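Purine nucleoside phosphorylase (Thermus thermophilus, PDB 1ODI) probably catalyses the phosphorolysis of purine nucleosides to free base and ribose 1-phosphate, and forms a hexamer that binds adenosine. Local coordinates at residues A[86-91]-A[197-202]; A[147-152]-A[174-179]. All blocks are in the same frame, centred on the assembly; numbering follows the deposited sequence.

Contact 1: residues A[86-91]-A[197-202]. With ADN (adenosine), chain H; SO4 (sulfate ion), chain G.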
ATOM      1  N   VAL A  86      23.275  15.291 -16.684  1.00 13.86           N
ATOM      2  CA  VAL A  86      22.170  16.233 -16.689  1.00 15.51           C
ATOM      3  C   VAL A  86      21.177  15.912 -17.789  1.00 17.28           C
ATOM      4  O   VAL A  86      21.505  15.957 -18.973  1.00 20.29           O
ATOM      5  CB  VAL A  86      22.657  17.683 -16.886  1.00 16.47           C
ATOM      6  CG1 VAL A  86      21.467  18.614 -17.012  1.00 10.01           C
ATOM      7  CG2 VAL A  86      23.534  18.103 -15.719  1.00 15.25           C
ATOM      8  N   ARG A  87      19.957  15.585 -17.380  1.00 18.02           N
ATOM      9  CA  ARG A  87      18.896  15.274 -18.315  1.00 13.21           C
ATOM     10  C   ARG A  87      18.397  16.556 -18.980  1.00 15.32           C
ATOM     11  O   ARG A  87      18.100  17.546 -18.310  1.00 15.62           O
ATOM     12  CB  ARG A  87      17.746  14.562 -17.577  1.00 11.00           C
ATOM     13  CG  ARG A  87      16.395  14.581 -18.293  1.00 11.09           C
ATOM     14  CD  ARG A  87      15.356  13.693 -17.596  1.00 10.41           C
ATOM     15  NE  ARG A  87      13.998  14.024 -18.018  1.00 14.66           N
ATOM     16  CZ  ARG A  87      13.565  13.969 -19.276  1.00 24.40           C
ATOM     17  NH1 ARG A  87      14.378  13.578 -20.252  1.00 18.49           N
ATOM     18  NH2 ARG A  87      12.326  14.353 -19.570  1.00 19.88           N
ATOM     19  N   VAL A  88      18.349  16.542 -20.307  1.00 14.00           N
ATOM     20  CA  VAL A  88      17.839  17.671 -21.071  1.00 13.97           C
ATOM     21  C   VAL A  88      16.640  17.132 -21.837  1.00 16.88           C
ATOM     22  O   VAL A  88      16.785  16.631 -22.950  1.00 20.63           O
ATOM     23  CB  VAL A  88      18.885  18.217 -22.075  1.00 22.06           C
ATOM     24  CG1 VAL A  88      19.883  19.110 -21.352  1.00 20.05           C
ATOM     25  CG2 VAL A  88      19.611  17.065 -22.769  1.00 19.43           C
ATOM     26  N   GLY A  89      15.456  17.213 -21.234  1.00 18.88           N
ATOM     27  CA  GLY A  89      14.268  16.697 -21.897  1.00 18.51           C
ATOM     28  C   GLY A  89      13.128  17.680 -22.070  1.00 15.58           C
ATOM     29  O   GLY A  89      13.309  18.892 -21.991  1.00 13.27           O
ATOM     30  N   THR A  90      11.940  17.151 -22.328  1.00 16.11           N
ATOM     31  CA  THR A  90      10.758  17.984 -22.487  1.00 17.68           C
ATOM     32  C   THR A  90       9.730  17.495 -21.475  1.00 17.31           C
ATOM     33  O   THR A  90       9.886  16.413 -20.918  1.00 17.52           O
ATOM     34  CB  THR A  90      10.179  17.873 -23.913  1.00 18.87           C
ATOM     35  OG1 THR A  90       9.752  16.531 -24.156  1.00 24.76           O
ATOM     36  CG2 THR A  90      11.237  18.239 -24.946  1.00 15.52           C
ATOM     37  N   ALA A  91       8.694  18.291 -21.230  1.00 17.56           N
ATOM     38  CA  ALA A  91       7.656  17.915 -20.272  1.00 19.85           C
ATOM     39  C   ALA A  91       6.312  18.564 -20.604  1.00 18.03           C
ATOM     40  O   ALA A  91       6.246  19.505 -21.393  1.00 18.31           O
ATOM     41  CB  ALA A  91       8.092  18.299 -18.850  1.00 12.78           C
ATOM     42  N   GLY A 197      21.445  16.232 -12.583  1.00 17.22           N
ATOM     43  CA  GLY A 197      20.536  17.362 -12.634  1.00 19.10           C
ATOM     44  C   GLY A 197      19.555  17.185 -13.778  1.00 18.59           C
ATOM     45  O   GLY A 197      19.705  16.277 -14.608  1.00 21.48           O
ATOM     46  N   ALA A 198      18.539  18.033 -13.831  1.00 14.01           N
ATOM     47  CA  ALA A 198      17.560  17.933 -14.902  1.00 15.13           C
ATOM     48  C   ALA A 198      17.018  19.284 -15.308  1.00 10.60           C
ATOM     49  O   ALA A 198      16.690  20.107 -14.467  1.00 14.79           O
ATOM     50  CB  ALA A 198      16.411  17.016 -14.485  1.00 13.83           C
ATOM     51  N   ILE A 199      16.952  19.518 -16.610  1.00 10.28           N
ATOM     52  CA  ILE A 199      16.411  20.762 -17.125  1.00 13.84           C
ATOM     53  C   ILE A 199      15.451  20.376 -18.239  1.00 16.38           C
ATOM     54  O   ILE A 199      15.748  19.518 -19.081  1.00 16.05           O
ATOM     55  CB  ILE A 199      17.527  21.714 -17.631  1.00 20.13           C
ATOM     56  CG1 ILE A 199      16.901  23.022 -18.112  1.00 13.42           C
ATOM     57  CG2 ILE A 199      18.355  21.043 -18.714  1.00 20.01           C
ATOM     58  CD1 ILE A 199      17.920  24.084 -18.477  1.00 19.40           C
ATOM     59  N   LEU A 200      14.281  20.997 -18.232  1.00 18.14           N
ATOM     60  CA  LEU A 200      13.261  20.660 -19.206  1.00 16.39           C
ATOM     61  C   LEU A 200      12.704  21.830 -19.988  1.00 16.69           C
ATOM     62  O   LEU A 200      12.707  22.974 -19.529  1.00 19.05           O
ATOM     63  CB  LEU A 200      12.118  19.954 -18.483  1.00 13.91           C
ATOM     64  CG  LEU A 200      12.614  18.833 -17.577  1.00 11.81           C
ATOM     65  CD1 LEU A 200      11.844  18.832 -16.281  1.00 15.15           C
ATOM     66  CD2 LEU A 200      12.487  17.515 -18.300  1.00 11.47           C
ATOM     67  N   ALA A 201      12.217  21.519 -21.179  1.00 18.23           N
ATOM     68  CA  ALA A 201      11.602  22.505 -22.050  1.00 16.42           C
ATOM     69  C   ALA A 201      10.160  22.044 -22.233  1.00 18.11           C
ATOM     70  O   ALA A 201       9.909  20.968 -22.767  1.00 19.63           O
ATOM     71  CB  ALA A 201      12.315  22.541 -23.390  1.00 14.18           C
ATOM     72  N   VAL A 202       9.214  22.844 -21.761  1.00 22.43           N
ATOM     73  CA  VAL A 202       7.810  22.491 -21.898  1.00 21.51           C
ATOM     74  C   VAL A 202       7.495  22.381 -23.383  1.00 25.60           C
ATOM     75  O   VAL A 202       7.718  23.331 -24.142  1.00 25.12           O
ATOM     76  CB  VAL A 202       6.910  23.566 -21.270  1.00 23.46           C
ATOM     77  CG1 VAL A 202       5.459  23.147 -21.376  1.00 25.60           C
ATOM     78  CG2 VAL A 202       7.307  23.789 -19.816  1.00 18.09           C
TER
HETATM   79  O5' ADN H1237       6.742  12.374 -25.240  1.00 31.89           O
HETATM   80  C5' ADN H1237       6.845  11.808 -23.947  1.00 26.25           C
HETATM   81  C4' ADN H1237       8.326  11.992 -23.562  1.00 31.21           C
HETATM   82  O4' ADN H1237       8.762  13.403 -23.483  1.00 29.78           O
HETATM   83  C3' ADN H1237       8.630  11.442 -22.180  1.00 32.65           C
HETATM   84  O3' ADN H1237       9.898  10.766 -22.292  1.00 31.26           O
HETATM   85  C2' ADN H1237       8.694  12.654 -21.219  1.00 29.62           C
HETATM   86  O2' ADN H1237       9.881  12.712 -20.433  1.00 29.57           O
HETATM   87  C1' ADN H1237       8.438  13.871 -22.161  1.00 31.69           C
HETATM   88  N9  ADN H1237       7.050  14.477 -22.101  1.00 30.00           N
HETATM   89  C8  ADN H1237       6.630  15.588 -22.857  1.00 29.95           C
HETATM   90  N7  ADN H1237       5.389  15.958 -22.674  1.00 28.79           N
HETATM   91  C5  ADN H1237       4.913  15.048 -21.730  1.00 28.12           C
HETATM   92  C6  ADN H1237       3.618  14.875 -21.085  1.00 27.69           C
HETATM   93  N6  ADN H1237       2.571  15.666 -21.338  1.00 29.27           N
HETATM   94  N1  ADN H1237       3.491  13.844 -20.178  1.00 27.43           N
HETATM   95  C2  ADN H1237       4.553  13.031 -19.916  1.00 19.23           C
HETATM   96  N3  ADN H1237       5.802  13.096 -20.456  1.00 17.10           N
HETATM   97  C4  ADN H1237       5.917  14.124 -21.357  1.00 23.39           C
HETATM   98  S   SO4 G1236      12.285  13.700 -23.604  1.00 21.71           S
HETATM   99  O1  SO4 G1236      11.777  14.072 -22.272  1.00 28.67           O
HETATM  100  O2  SO4 G1236      13.753  13.815 -23.615  1.00 23.51           O
HETATM  101  O3  SO4 G1236      11.702  14.601 -24.616  1.00 24.50           O
HETATM  102  O4  SO4 G1236      11.911  12.308 -23.916  1.00 23.80           O
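Arg87 and Gly89 bond to Gly197, Ile199 and Ala201 in the regular pattern of parallel strands, here two neighbours in the buried sheet of the phosphorylase fold. Arg87 and Gly89 each give their own N-H and C=O to the strand 197-202. In the straightest of these bonds Ile199 N reaches Arg87 O at 2.8 Å (172° at the hydrogen), while that from Ala91 N to Ala201 O is weak.

Val86, Val88 and Ile199 point to one face and pack against helix 214-234. Val88 CG1 meets Ile199 CG2 at 3.6 Å, branched side chains suited to a dry layer between sheet and helix. On the other face Leu200 CD2 comes obliquely to the guanidinium, 3.4 Å from Arg87 NH2.

Polar contacts gather at a sulfate, which probably marks the phosphate site. Arg87, with CG anti to its own N (chi1 161°), sends NH2 to sulfate O1 at 2.8 Å, and its NE and NH2 form salt bridges with Glu179 and Glu181. With a leucine here the sulfate would probably lose a charged partner and both glutamates their counter-charge. Gly89 suits its place, since a CB would lie 2.2 Å from Arg87 NH1. Thr90 grips the anion twice: its N bonds O1 at 3.1 Å, and OG1, at chi1 63°, donates to O3 at 2.8 Å.

Contact 2: residues A[147-152]-A[174-179]. With ADN (adenosine), chain H.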
ATOM      1  N   PRO A 147      14.625  33.299 -19.384  1.00 30.47           N
ATOM      2  CA  PRO A 147      13.605  33.051 -18.360  1.00 30.98           C
ATOM      3  C   PRO A 147      13.486  31.549 -18.064  1.00 26.43           C
ATOM      4  O   PRO A 147      13.754  30.705 -18.923  1.00 21.74           O
ATOM      5  CB  PRO A 147      12.335  33.650 -18.971  1.00 30.45           C
ATOM      6  CG  PRO A 147      12.637  33.708 -20.456  1.00 36.71           C
ATOM      7  CD  PRO A 147      14.082  34.124 -20.472  1.00 30.63           C
ATOM      8  N   HIS A 148      13.080  31.226 -16.842  1.00 24.00           N
ATOM      9  CA  HIS A 148      12.979  29.837 -16.428  1.00 25.27           C
ATOM     10  C   HIS A 148      12.186  29.675 -15.142  1.00 24.62           C
ATOM     11  O   HIS A 148      12.028  30.614 -14.365  1.00 24.31           O
ATOM     12  CB  HIS A 148      14.380  29.304 -16.168  1.00 26.63           C
ATOM     13  CG  HIS A 148      15.160  30.161 -15.219  1.00 29.17           C
ATOM     14  ND1 HIS A 148      15.801  31.316 -15.616  1.00 25.88           N
ATOM     15  CD2 HIS A 148      15.333  30.079 -13.878  1.00 26.55           C
ATOM     16  CE1 HIS A 148      16.333  31.908 -14.563  1.00 26.61           C
ATOM     17  NE2 HIS A 148      16.064  31.180 -13.495  1.00 23.62           N
ATOM     18  N   ARG A 149      11.714  28.457 -14.919  1.00 23.03           N
ATOM     19  CA  ARG A 149      10.993  28.119 -13.706  1.00 24.08           C
ATOM     20  C   ARG A 149      11.843  27.099 -12.954  1.00 24.62           C
ATOM     21  O   ARG A 149      12.476  26.225 -13.556  1.00 22.66           O
ATOM     22  CB  ARG A 149       9.636  27.489 -14.014  1.00 27.55           C
ATOM     23  CG  ARG A 149       8.666  28.385 -14.748  1.00 37.11           C
ATOM     24  CD  ARG A 149       8.310  29.622 -13.952  1.00 43.87           C
ATOM     25  NE  ARG A 149       7.122  30.238 -14.522  1.00 56.46           N
ATOM     26  CZ  ARG A 149       5.901  29.727 -14.406  1.00 62.60           C
ATOM     27  NH1 ARG A 149       5.715  28.602 -13.726  1.00 61.31           N
ATOM     28  NH2 ARG A 149       4.872  30.322 -14.997  1.00 66.52           N
ATOM     29  N   VAL A 150      11.859  27.226 -11.636  1.00 24.66           N
ATOM     30  CA  VAL A 150      12.594  26.311 -10.789  1.00 22.98           C
ATOM     31  C   VAL A 150      11.534  25.659  -9.899  1.00 25.55           C
ATOM     32  O   VAL A 150      10.795  26.346  -9.188  1.00 22.32           O
ATOM     33  CB  VAL A 150      13.631  27.062  -9.928  1.00 21.16           C
ATOM     34  CG1 VAL A 150      14.465  26.079  -9.141  1.00 21.83           C
ATOM     35  CG2 VAL A 150      14.522  27.907 -10.818  1.00 22.23           C
ATOM     36  N   GLY A 151      11.437  24.338  -9.959  1.00 19.83           N
ATOM     37  CA  GLY A 151      10.442  23.667  -9.153  1.00 17.55           C
ATOM     38  C   GLY A 151      10.341  22.175  -9.378  1.00 18.27           C
ATOM     39  O   GLY A 151      11.230  21.539  -9.957  1.00 12.40           O
ATOM     40  N   LEU A 152       9.229  21.619  -8.919  1.00 18.60           N
ATOM     41  CA  LEU A 152       8.985  20.191  -9.016  1.00 19.75           C
ATOM     42  C   LEU A 152       8.341  19.729 -10.312  1.00 17.98           C
ATOM     43  O   LEU A 152       7.521  20.422 -10.900  1.00 18.08           O
ATOM     44  CB  LEU A 152       8.096  19.740  -7.858  1.00 20.27           C
ATOM     45  CG  LEU A 152       8.680  19.732  -6.447  1.00 21.48           C
ATOM     46  CD1 LEU A 152       7.556  19.472  -5.448  1.00 22.42           C
ATOM     47  CD2 LEU A 152       9.758  18.670  -6.342  1.00 14.95           C
ATOM     48  N   GLY A 174       2.320  21.740  -6.081  1.00 15.78           N
ATOM     49  CA  GLY A 174       3.559  22.286  -6.593  1.00 14.20           C
ATOM     50  C   GLY A 174       4.151  21.626  -7.826  1.00 12.90           C
ATOM     51  O   GLY A 174       5.262  21.974  -8.235  1.00 12.69           O
ATOM     52  N   VAL A 175       3.436  20.680  -8.427  1.00 13.84           N
ATOM     53  CA  VAL A 175       3.948  20.014  -9.623  1.00 12.33           C
ATOM     54  C   VAL A 175       3.796  20.939 -10.822  1.00 18.11           C
ATOM     55  O   VAL A 175       2.682  21.317 -11.185  1.00 18.15           O
ATOM     56  CB  VAL A 175       3.194  18.691  -9.905  1.00 18.48           C
ATOM     57  CG1 VAL A 175       3.632  18.111 -11.255  1.00 16.97           C
ATOM     58  CG2 VAL A 175       3.473  17.683  -8.781  1.00 13.88           C
ATOM     59  N   LEU A 176       4.915  21.302 -11.439  1.00 12.89           N
ATOM     60  CA  LEU A 176       4.882  22.194 -12.583  1.00 14.87           C
ATOM     61  C   LEU A 176       4.630  21.464 -13.896  1.00 19.98           C
ATOM     62  O   LEU A 176       3.961  21.993 -14.788  1.00 21.12           O
ATOM     63  CB  LEU A 176       6.188  22.983 -12.680  1.00 17.85           C
ATOM     64  CG  LEU A 176       6.528  23.942 -11.536  1.00 16.33           C
ATOM     65  CD1 LEU A 176       7.877  24.575 -11.799  1.00 20.56           C
ATOM     66  CD2 LEU A 176       5.468  25.013 -11.420  1.00 12.37           C
ATOM     67  N   ALA A 177       5.152  20.250 -14.023  1.00 20.01           N
ATOM     68  CA  ALA A 177       4.966  19.499 -15.259  1.00 18.41           C
ATOM     69  C   ALA A 177       5.230  18.009 -15.085  1.00 20.62           C
ATOM     70  O   ALA A 177       5.850  17.577 -14.110  1.00 20.12           O
ATOM     71  CB  ALA A 177       5.874  20.064 -16.354  1.00 12.07           C
ATOM     72  N   PHE A 178       4.754  17.229 -16.049  1.00 19.48           N
ATOM     73  CA  PHE A 178       4.933  15.797 -16.015  1.00 18.00           C
ATOM     74  C   PHE A 178       5.915  15.369 -17.074  1.00 19.66           C
ATOM     75  O   PHE A 178       5.862  15.840 -18.210  1.00 21.00           O
ATOM     76  CB  PHE A 178       3.606  15.065 -16.246  1.00 20.32           C
ATOM     77  CG  PHE A 178       2.654  15.159 -15.095  1.00 19.17           C
ATOM     78  CD1 PHE A 178       1.979  16.347 -14.829  1.00 19.82           C
ATOM     79  CD2 PHE A 178       2.471  14.075 -14.242  1.00 19.96           C
ATOM     80  CE1 PHE A 178       1.133  16.458 -13.722  1.00 24.56           C
ATOM     81  CE2 PHE A 178       1.629  14.175 -13.133  1.00 22.27           C
ATOM     82  CZ  PHE A 178       0.960  15.372 -12.873  1.00 19.93           C
ATOM     83  N   GLU A 179       6.818  14.480 -16.682  1.00 16.78           N
ATOM     84  CA  GLU A 179       7.805  13.927 -17.586  1.00 16.68           C
ATOM     85  C   GLU A 179       8.035  12.475 -17.148  1.00 17.78           C
ATOM     86  O   GLU A 179       7.389  12.012 -16.203  1.00 15.94           O
ATOM     87  CB  GLU A 179       9.077  14.783 -17.578  1.00 11.71           C
ATOM     88  CG  GLU A 179       9.650  15.073 -16.227  1.00 13.88           C
ATOM     89  CD  GLU A 179      10.761  14.127 -15.886  1.00 16.77           C
ATOM     90  OE1 GLU A 179      10.525  13.194 -15.096  1.00 19.50           O
ATOM     91  OE2 GLU A 179      11.870  14.317 -16.427  1.00 22.98           O
TER
HETATM   92  O5' ADN H1237       6.742  12.374 -25.240  1.00 31.89           O
HETATM   93  C5' ADN H1237       6.845  11.808 -23.947  1.00 26.25           C
HETATM   94  C4' ADN H1237       8.326  11.992 -23.562  1.00 31.21           C
HETATM   95  O4' ADN H1237       8.762  13.403 -23.483  1.00 29.78           O
HETATM   96  C3' ADN H1237       8.630  11.442 -22.180  1.00 32.65           C
HETATM   97  O3' ADN H1237       9.898  10.766 -22.292  1.00 31.26           O
HETATM   98  C2' ADN H1237       8.694  12.654 -21.219  1.00 29.62           C
HETATM   99  O2' ADN H1237       9.881  12.712 -20.433  1.00 29.57           O
HETATM  100  C1' ADN H1237       8.438  13.871 -22.161  1.00 31.69           C
HETATM  101  N9  ADN H1237       7.050  14.477 -22.101  1.00 30.00           N
HETATM  102  C8  ADN H1237       6.630  15.588 -22.857  1.00 29.95           C
HETATM  103  N7  ADN H1237       5.389  15.958 -22.674  1.00 28.79           N
HETATM  104  C5  ADN H1237       4.913  15.048 -21.730  1.00 28.12           C
HETATM  105  C6  ADN H1237       3.618  14.875 -21.085  1.00 27.69           C
HETATM  106  N6  ADN H1237       2.571  15.666 -21.338  1.00 29.27           N
HETATM  107  N1  ADN H1237       3.491  13.844 -20.178  1.00 27.43           N
HETATM  108  C2  ADN H1237       4.553  13.031 -19.916  1.00 19.23           C
HETATM  109  N3  ADN H1237       5.802  13.096 -20.456  1.00 17.10           N
HETATM  110  C4  ADN H1237       5.917  14.124 -21.357  1.00 23.39           C
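Leu152 O accepts the N-H of Leu176 at 2.8 Å in a nearly straight bond (167° at the hydrogen), the donor tilted 27° from the carbonyl plane. It is the one hydrogen bond between the two segments, made where the chain beyond Gly151 turns to run beside 175-179.

The side chain of Leu176 carries most of the side-chain contact with 149-151. CB lies 3.4 Å from Leu152 O; with CG anti to the carbonyl carbon (chi1 -63°) the branch carries CD1 over the corner, 3.8 Å from Gly151 CA. Glycine fits this bend because a CB there would come within 2.7 Å of Leu176 CD1. The same methyl lies 4.1 Å from Arg149 CB, and CD2 sits at the edge of the Arg149 guanidinium, whose ion pairs with Glu102 and Asp97 are long and weak. Leu152 brings CB to 3.6 Å from Gly174 O and packs against Val128 of the third subunit.

Gly174 has the positive phi of the C-prime residue in a Schellman motif, ending helix 164-171 just before the strand. That strand runs on to adenosine, where Phe178 O lies 3.5 Å from C2 of the base and Glu179 CB 3.6 Å from the ribose O2'. Strand 152-155, helix 164-171 and parallel strand 175-179 thus form a beta-alpha-beta crossover, whose second strand leads into the nucleoside pocket.

Overall arrangement
Contact 2 is nested within the chain loop closed by contact 1, and their centres lie about 10 Å apart. Strand 84-93 joins them, since it pairs in parallel with 195-205 and antiparallel with 175-179. A salt bridge ties them directly, Arg87 NE to Glu179 OE2 at 2.7 Å. Glu179 OE1 is held in turn by Ser155 and the backbone N-H groups of Glu181 and Ala182, which probably fixes the carboxylate and so helps to position Arg87. Both contacts border adenosine: contact 1 binds the sulfate and also meets the nucleoside, with Thr90 O 3.2 Å from C1', while contact 2 lies along the base and the ribose O2', and His5 of the second subunit also bonds the nucleoside.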